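Local coordinates for succinate dehydrogenase subunit B (Mycolicibacterium smegmatis MC2 51, PDB 6LUM), which carries three iron-sulfur clusters that probably pass electrons from succinate oxidation toward the membrane-bound part of succinate dehydrogenase, at residues J[185-199]-J[220-233]. Numbering follows the deposited sequence.
With F3S (Fe3-s4 cluster), chain B; HEM (protoporphyrin IX containing Fe), chain C.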
loop_
_atom_site.group_PDB
_atom_site.type_symbol
_atom_site.label_atom_id
_atom_site.label_comp_id
_atom_site.label_asym_id
_atom_site.label_seq_id
_atom_site.Cartn_x
_atom_site.Cartn_y
_atom_site.Cartn_z
ATOM N N PRO J 185 0.600 32.228 -10.926
ATOM C CA PRO J 185 1.150 32.920 -9.763
ATOM C C PRO J 185 1.196 32.064 -8.522
ATOM O O PRO J 185 2.119 32.205 -7.716
ATOM C CB PRO J 185 0.211 34.114 -9.611
ATOM C CG PRO J 185 -0.889 33.872 -10.528
ATOM C CD PRO J 185 -0.388 33.062 -11.607
ATOM N N VAL J 186 0.238 31.160 -8.346
ATOM C CA VAL J 186 0.278 30.239 -7.227
ATOM C C VAL J 186 1.472 29.314 -7.325
ATOM O O VAL J 186 1.921 28.766 -6.319
ATOM C CB VAL J 186 -1.038 29.460 -7.174
ATOM C CG1 VAL J 186 -1.119 28.667 -5.934
ATOM C CG2 VAL J 186 -2.174 30.415 -7.246
ATOM N N TYR J 187 2.006 29.130 -8.523
ATOM C CA TYR J 187 3.179 28.296 -8.702
ATOM C C TYR J 187 4.443 29.092 -8.450
ATOM O O TYR J 187 5.418 28.565 -7.912
ATOM C CB TYR J 187 3.171 27.712 -10.107
ATOM C CG TYR J 187 4.217 26.676 -10.360
ATOM C CD1 TYR J 187 4.073 25.395 -9.880
ATOM C CD2 TYR J 187 5.349 26.977 -11.092
ATOM C CE1 TYR J 187 5.024 24.453 -10.111
ATOM C CE2 TYR J 187 6.304 26.040 -11.326
ATOM C CZ TYR J 187 6.135 24.778 -10.838
ATOM O OH TYR J 187 7.087 23.826 -11.074
ATOM N N TRP J 188 4.439 30.368 -8.825
ATOM C CA TRP J 188 5.534 31.247 -8.439
ATOM C C TRP J 188 5.615 31.443 -6.930
ATOM O O TRP J 188 6.687 31.766 -6.416
ATOM C CB TRP J 188 5.382 32.605 -9.101
ATOM C CG TRP J 188 5.160 32.555 -10.556
ATOM C CD1 TRP J 188 5.516 31.567 -11.400
ATOM C CD2 TRP J 188 4.533 33.558 -11.351
ATOM N NE1 TRP J 188 5.158 31.887 -12.673
ATOM C CE2 TRP J 188 4.547 33.109 -12.667
ATOM C CE3 TRP J 188 3.964 34.797 -11.071
ATOM C CZ2 TRP J 188 4.014 33.846 -13.699
ATOM C CZ3 TRP J 188 3.438 35.519 -12.095
ATOM C CH2 TRP J 188 3.462 35.046 -13.392
ATOM N N SER J 189 4.515 31.254 -6.212
ATOM C CA SER J 189 4.465 31.494 -4.776
ATOM C C SER J 189 5.180 30.377 -4.024
ATOM O O SER J 189 5.885 29.552 -4.602
ATOM C CB SER J 189 3.020 31.624 -4.320
ATOM O OG SER J 189 2.400 32.744 -4.916
ATOM N N GLU J 190 5.017 30.356 -2.707
ATOM C CA GLU J 190 5.699 29.399 -1.850
ATOM C C GLU J 190 4.889 28.112 -1.740
ATOM O O GLU J 190 3.830 27.963 -2.350
ATOM C CB GLU J 190 5.954 30.008 -0.476
ATOM C CG GLU J 190 6.742 31.283 -0.514
ATOM C CD GLU J 190 8.157 31.064 -0.978
ATOM O OE1 GLU J 190 8.740 30.023 -0.624
ATOM O OE2 GLU J 190 8.691 31.926 -1.702
ATOM N N GLY J 191 5.374 27.171 -0.944
ATOM C CA GLY J 191 4.764 25.866 -0.895
ATOM C C GLY J 191 5.081 25.096 -2.162
ATOM O O GLY J 191 5.954 25.461 -2.943
ATOM N N SER J 192 4.347 24.005 -2.363
ATOM C CA SER J 192 4.485 23.205 -3.580
ATOM C C SER J 192 3.108 22.942 -4.176
ATOM O O SER J 192 2.521 21.884 -3.971
ATOM C CB SER J 192 5.223 21.922 -3.300
ATOM O OG SER J 192 6.571 22.183 -2.964
ATOM N N TYR J 193 2.616 23.899 -4.950
ATOM C CA TYR J 193 1.415 23.683 -5.735
ATOM C C TYR J 193 1.717 22.677 -6.830
ATOM O O TYR J 193 2.785 22.711 -7.437
ATOM C CB TYR J 193 0.955 25.009 -6.325
ATOM C CG TYR J 193 -0.328 24.997 -7.107
ATOM C CD1 TYR J 193 -1.389 24.221 -6.732
ATOM C CD2 TYR J 193 -0.475 25.794 -8.210
ATOM C CE1 TYR J 193 -2.544 24.232 -7.445
ATOM C CE2 TYR J 193 -1.621 25.809 -8.916
ATOM C CZ TYR J 193 -2.650 25.029 -8.533
ATOM O OH TYR J 193 -3.802 25.045 -9.256
ATOM N N PHE J 194 0.789 21.752 -7.063
ATOM C CA PHE J 194 0.968 20.789 -8.142
ATOM C C PHE J 194 1.096 21.498 -9.477
ATOM O O PHE J 194 2.137 21.439 -10.132
ATOM C CB PHE J 194 -0.198 19.813 -8.174
ATOM C CG PHE J 194 0.004 18.613 -7.321
ATOM C CD1 PHE J 194 1.155 17.870 -7.419
ATOM C CD2 PHE J 194 -0.958 18.228 -6.419
ATOM C CE1 PHE J 194 1.341 16.768 -6.631
ATOM C CE2 PHE J 194 -0.773 17.131 -5.632
ATOM C CZ PHE J 194 0.376 16.398 -5.738
ATOM N N GLY J 195 0.045 22.177 -9.891
ATOM C CA GLY J 195 0.087 22.961 -11.088
ATOM C C GLY J 195 -1.040 22.619 -12.021
ATOM O O GLY J 195 -1.643 21.541 -11.962
ATOM N N PRO J 196 -1.343 23.547 -12.914
ATOM C CA PRO J 196 -2.384 23.290 -13.906
ATOM C C PRO J 196 -2.158 22.033 -14.717
ATOM O O PRO J 196 -3.119 21.323 -15.013
ATOM C CB PRO J 196 -2.323 24.542 -14.776
ATOM C CG PRO J 196 -1.688 25.539 -13.964
ATOM C CD PRO J 196 -0.778 24.890 -13.036
ATOM N N ALA J 197 -0.918 21.725 -15.087
ATOM C CA ALA J 197 -0.668 20.612 -15.993
ATOM C C ALA J 197 -0.847 19.278 -15.299
ATOM O O ALA J 197 -1.389 18.336 -15.883
ATOM C CB ALA J 197 0.732 20.715 -16.572
ATOM N N ALA J 198 -0.378 19.169 -14.060
ATOM C CA ALA J 198 -0.629 17.965 -13.287
ATOM C C ALA J 198 -2.113 17.781 -13.046
ATOM O O ALA J 198 -2.624 16.662 -13.109
ATOM C CB ALA J 198 0.121 18.026 -11.967
ATOM N N ILE J 199 -2.837 18.870 -12.798
ATOM C CA ILE J 199 -4.267 18.714 -12.572
ATOM C C ILE J 199 -4.998 18.342 -13.856
ATOM O O ILE J 199 -5.980 17.603 -13.817
ATOM C CB ILE J 199 -4.832 19.983 -11.922
ATOM C CG1 ILE J 199 -4.223 20.147 -10.533
ATOM C CG2 ILE J 199 -6.322 19.901 -11.832
ATOM C CD1 ILE J 199 -4.331 21.513 -9.978
ATOM N N ILE J 220 -5.335 12.523 -3.586
ATOM C CA ILE J 220 -4.059 13.215 -3.758
ATOM C C ILE J 220 -4.285 14.700 -4.005
ATOM O O ILE J 220 -3.564 15.545 -3.474
ATOM C CB ILE J 220 -3.246 12.585 -4.901
ATOM C CG1 ILE J 220 -2.874 11.147 -4.575
ATOM C CG2 ILE J 220 -1.988 13.371 -5.147
ATOM C CD1 ILE J 220 -2.196 10.450 -5.704
ATOM N N LEU J 221 -5.283 15.040 -4.817
ATOM C CA LEU J 221 -5.567 16.431 -5.151
ATOM C C LEU J 221 -6.315 17.174 -4.054
ATOM O O LEU J 221 -6.486 18.389 -4.162
ATOM C CB LEU J 221 -6.370 16.500 -6.447
ATOM C CG LEU J 221 -5.631 16.089 -7.716
ATOM C CD1 LEU J 221 -6.561 16.101 -8.891
ATOM C CD2 LEU J 221 -4.467 17.005 -7.970
ATOM N N ASN J 222 -6.758 16.485 -3.007
ATOM C CA ASN J 222 -7.526 17.078 -1.920
ATOM C C ASN J 222 -6.651 17.487 -0.745
ATOM O O ASN J 222 -7.114 17.496 0.396
ATOM C CB ASN J 222 -8.605 16.106 -1.451
ATOM C CG ASN J 222 -9.742 16.790 -0.735
ATOM O OD1 ASN J 222 -9.627 17.934 -0.321
ATOM N ND2 ASN J 222 -10.846 16.085 -0.571
ATOM N N GLU J 223 -5.392 17.811 -0.983
ATOM C CA GLU J 223 -4.532 18.204 0.117
ATOM C C GLU J 223 -4.419 19.721 0.181
ATOM O O GLU J 223 -5.106 20.458 -0.526
ATOM C CB GLU J 223 -3.155 17.568 -0.014
ATOM C CG GLU J 223 -2.573 17.636 -1.399
ATOM C CD GLU J 223 -1.421 16.676 -1.584
ATOM O OE1 GLU J 223 -1.215 15.819 -0.700
ATOM O OE2 GLU J 223 -0.713 16.779 -2.608
ATOM N N VAL J 224 -3.527 20.194 1.052
ATOM C CA VAL J 224 -3.359 21.629 1.234
ATOM C C VAL J 224 -2.749 22.266 -0.004
ATOM O O VAL J 224 -3.054 23.419 -0.327
ATOM C CB VAL J 224 -2.516 21.908 2.491
ATOM C CG1 VAL J 224 -1.124 21.340 2.333
ATOM C CG2 VAL J 224 -2.449 23.398 2.762
ATOM N N ASP J 225 -1.899 21.536 -0.724
ATOM C CA ASP J 225 -1.249 22.032 -1.929
ATOM C C ASP J 225 -1.802 21.364 -3.178
ATOM O O ASP J 225 -1.085 21.169 -4.155
ATOM C CB ASP J 225 0.256 21.825 -1.850
ATOM C CG ASP J 225 0.630 20.372 -1.788
ATOM O OD1 ASP J 225 0.524 19.779 -0.696
ATOM O OD2 ASP J 225 1.028 19.814 -2.828
ATOM N N GLY J 226 -3.075 21.007 -3.147
ATOM C CA GLY J 226 -3.701 20.356 -4.269
ATOM C C GLY J 226 -4.501 21.335 -5.082
ATOM O O GLY J 226 -3.969 22.341 -5.539
ATOM N N VAL J 227 -5.791 21.067 -5.248
ATOM C CA VAL J 227 -6.588 21.833 -6.191
ATOM C C VAL J 227 -7.214 23.058 -5.550
ATOM O O VAL J 227 -7.764 23.905 -6.261
ATOM C CB VAL J 227 -7.650 20.908 -6.816
ATOM C CG1 VAL J 227 -8.796 20.693 -5.879
ATOM C CG2 VAL J 227 -8.097 21.409 -8.148
ATOM N N TRP J 228 -7.127 23.197 -4.232
ATOM C CA TRP J 228 -7.728 24.314 -3.518
ATOM C C TRP J 228 -6.839 25.540 -3.477
ATOM O O TRP J 228 -7.253 26.558 -2.925
ATOM C CB TRP J 228 -8.076 23.910 -2.085
ATOM C CG TRP J 228 -8.877 22.674 -1.976
ATOM C CD1 TRP J 228 -8.503 21.526 -1.380
ATOM C CD2 TRP J 228 -10.194 22.459 -2.471
ATOM N NE1 TRP J 228 -9.496 20.599 -1.476
ATOM C CE2 TRP J 228 -10.550 21.154 -2.147
ATOM C CE3 TRP J 228 -11.105 23.243 -3.169
ATOM C CZ2 TRP J 228 -11.772 20.619 -2.485
ATOM C CZ3 TRP J 228 -12.307 22.709 -3.501
ATOM C CH2 TRP J 228 -12.637 21.417 -3.162
ATOM N N ARG J 229 -5.632 25.464 -4.024
ATOM C CA ARG J 229 -4.737 26.603 -4.117
ATOM C C ARG J 229 -4.898 27.376 -5.409
ATOM O O ARG J 229 -4.197 28.363 -5.609
ATOM C CB ARG J 229 -3.292 26.150 -3.990
ATOM C CG ARG J 229 -2.959 25.579 -2.657
ATOM C CD ARG J 229 -1.476 25.581 -2.413
ATOM N NE ARG J 229 -0.896 26.905 -2.551
ATOM C CZ ARG J 229 0.381 27.175 -2.327
ATOM N NH1 ARG J 229 1.199 26.213 -1.950
ATOM N NH2 ARG J 229 0.841 28.403 -2.480
ATOM N N CYS J 230 -5.775 26.949 -6.296
ATOM C CA CYS J 230 -6.043 27.716 -7.495
ATOM C C CYS J 230 -6.820 28.962 -7.119
ATOM O O CYS J 230 -7.902 28.872 -6.538
ATOM C CB CYS J 230 -6.823 26.873 -8.495
ATOM S SG CYS J 230 -7.209 27.687 -10.030
ATOM N N ARG J 231 -6.267 30.128 -7.433
ATOM C CA ARG J 231 -6.926 31.396 -7.172
ATOM C C ARG J 231 -7.758 31.866 -8.343
ATOM O O ARG J 231 -8.004 33.063 -8.478
ATOM C CB ARG J 231 -5.896 32.446 -6.783
ATOM C CG ARG J 231 -5.155 32.119 -5.507
ATOM C CD ARG J 231 -5.917 32.554 -4.274
ATOM N NE ARG J 231 -7.004 31.649 -3.936
ATOM C CZ ARG J 231 -6.881 30.608 -3.130
ATOM N NH1 ARG J 231 -5.719 30.341 -2.570
ATOM N NH2 ARG J 231 -7.919 29.833 -2.890
ATOM N N THR J 232 -8.195 30.943 -9.190
ATOM C CA THR J 232 -9.072 31.213 -10.325
ATOM C C THR J 232 -8.526 32.336 -11.193
ATOM O O THR J 232 -9.260 33.157 -11.734
ATOM C CB THR J 232 -10.491 31.506 -9.862
ATOM O OG1 THR J 232 -10.895 30.479 -8.961
ATOM C CG2 THR J 232 -11.428 31.420 -11.009
ATOM N N THR J 233 -7.213 32.404 -11.299
ATOM C CA THR J 233 -6.600 33.089 -12.412
ATOM C C THR J 233 -6.659 32.165 -13.621
ATOM O O THR J 233 -6.541 30.923 -13.498
ATOM C CB THR J 233 -5.154 33.447 -12.106
ATOM O OG1 THR J 233 -5.032 33.971 -10.788
ATOM C CG2 THR J 233 -4.702 34.452 -13.040
HETATM FE FE1 F3S B . -2.904 29.401 -11.752
HETATM FE FE3 F3S B . -5.819 28.799 -11.134
HETATM FE FE4 F3S B . -4.843 28.777 -13.987
HETATM S S1 F3S B . -4.150 29.653 -9.965
HETATM S S2 F3S B . -2.912 29.821 -13.902
HETATM S S3 F3S B . -4.235 27.727 -12.179
HETATM S S4 F3S B . -6.841 28.928 -13.077
HETATM C CHA HEM C . -11.203 36.365 -0.224
HETATM C CHB HEM C . -11.149 39.609 3.300
HETATM C CHC HEM C . -15.645 40.737 2.037
HETATM C CHD HEM C . -15.819 37.317 -1.316
HETATM C C1A HEM C . -10.763 37.214 0.755
HETATM C C2A HEM C . -9.401 37.402 1.181
HETATM C C3A HEM C . -9.393 38.293 2.151
HETATM C C4A HEM C . -10.742 38.700 2.377
HETATM C CMA HEM C . -8.175 38.816 2.919
HETATM C CAA HEM C . -8.166 36.700 0.612
HETATM C CBA HEM C . -7.926 37.151 -0.812
HETATM C CGA HEM C . -7.029 36.148 -1.459
HETATM O O1A HEM C . -6.586 36.396 -2.596
HETATM O O2A HEM C . -6.764 35.097 -0.841
HETATM C C1B HEM C . -12.408 40.115 3.306
HETATM C C2B HEM C . -12.969 40.902 4.356
HETATM C C3B HEM C . -14.206 41.205 3.970
HETATM C C4B HEM C . -14.460 40.611 2.706
HETATM C CMB HEM C . -12.192 41.282 5.630
HETATM C CAB HEM C . -15.307 42.004 4.658
HETATM C CBB HEM C . -15.217 42.248 5.949
HETATM C C1C HEM C . -16.074 39.951 1.010
HETATM C C2C HEM C . -17.324 40.088 0.338
HETATM C C3C HEM C . -17.398 39.152 -0.587
HETATM C C4C HEM C . -16.178 38.385 -0.544
HETATM C CMC HEM C . -18.391 41.145 0.643
HETATM C CAC HEM C . -18.607 38.994 -1.514
HETATM C CBC HEM C . -18.774 37.944 -2.308
HETATM C C1D HEM C . -14.598 36.702 -1.247
HETATM C C2D HEM C . -14.222 35.464 -1.877
HETATM C C3D HEM C . -12.962 35.223 -1.564
HETATM C C4D HEM C . -12.474 36.281 -0.734
HETATM C CMD HEM C . -15.116 34.572 -2.753
HETATM C CAD HEM C . -12.130 34.025 -2.005
HETATM C CBD HEM C . -11.181 34.526 -3.068
HETATM C CGD HEM C . -10.365 33.373 -3.537
HETATM O O1D HEM C . -10.421 32.321 -2.860
HETATM O O2D HEM C . -9.677 33.514 -4.574
HETATM N NA HEM C . -11.567 38.031 1.507
HETATM N NB HEM C . -13.336 39.941 2.311
HETATM N NC HEM C . -15.389 38.906 0.450
HETATM N ND HEM C . -13.505 37.173 -0.550
HETATM FE FE HEM C . -13.478 38.463 0.989
#
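Arg229 reaches into the bend of the 189-192 loop and grips it by one backbone oxygen. NH1 donates to Glu190 O, which lies at the edge of the guanidinium, at 3.2 Å; NH2 probably shares this oxygen, though its position is less certain. A bend at chi3 (56°) turns the guanidinium toward the loop, and Arg229 also pairs with Asp118 of subunit D. Next to this arginine, the methyls of Val186 straddle the Arg229 carbonyl oxygen, with CG2 3.4 Å from S1 of the Fe3-S4 cluster. The Tyr193 ring lies along the 226-230 backbone, with Gly195 N over one face and its hydroxyl end toward the cluster. Its CE1 edge meets Gly226 O in the ring plane, and its OH lies 3.6 Å from Cys230 CB. Phe194 is the bump at the other end. It fits a hollow lined by Ile220, Leu221, Glu223 and Gly226, its CZ 3.9 Å from Ile220 CG2. Asp225 OD2 lies over one ring face. Leu221 CD2 also touches Ile199, whose CD1 meets Val227 CG2. A leucine in place of Arg229 would probably leave Glu190 O and Asp118 of subunit D without their mate and let the loop shift. Cys230 SG binds an iron of the cluster at 2.1 Å, and Arg231 NE makes a weak hydrogen bond to a heme propionate oxygen. Residues 230-233 thus link the cluster to the heme side, consistent with electron transfer toward the membrane subunits.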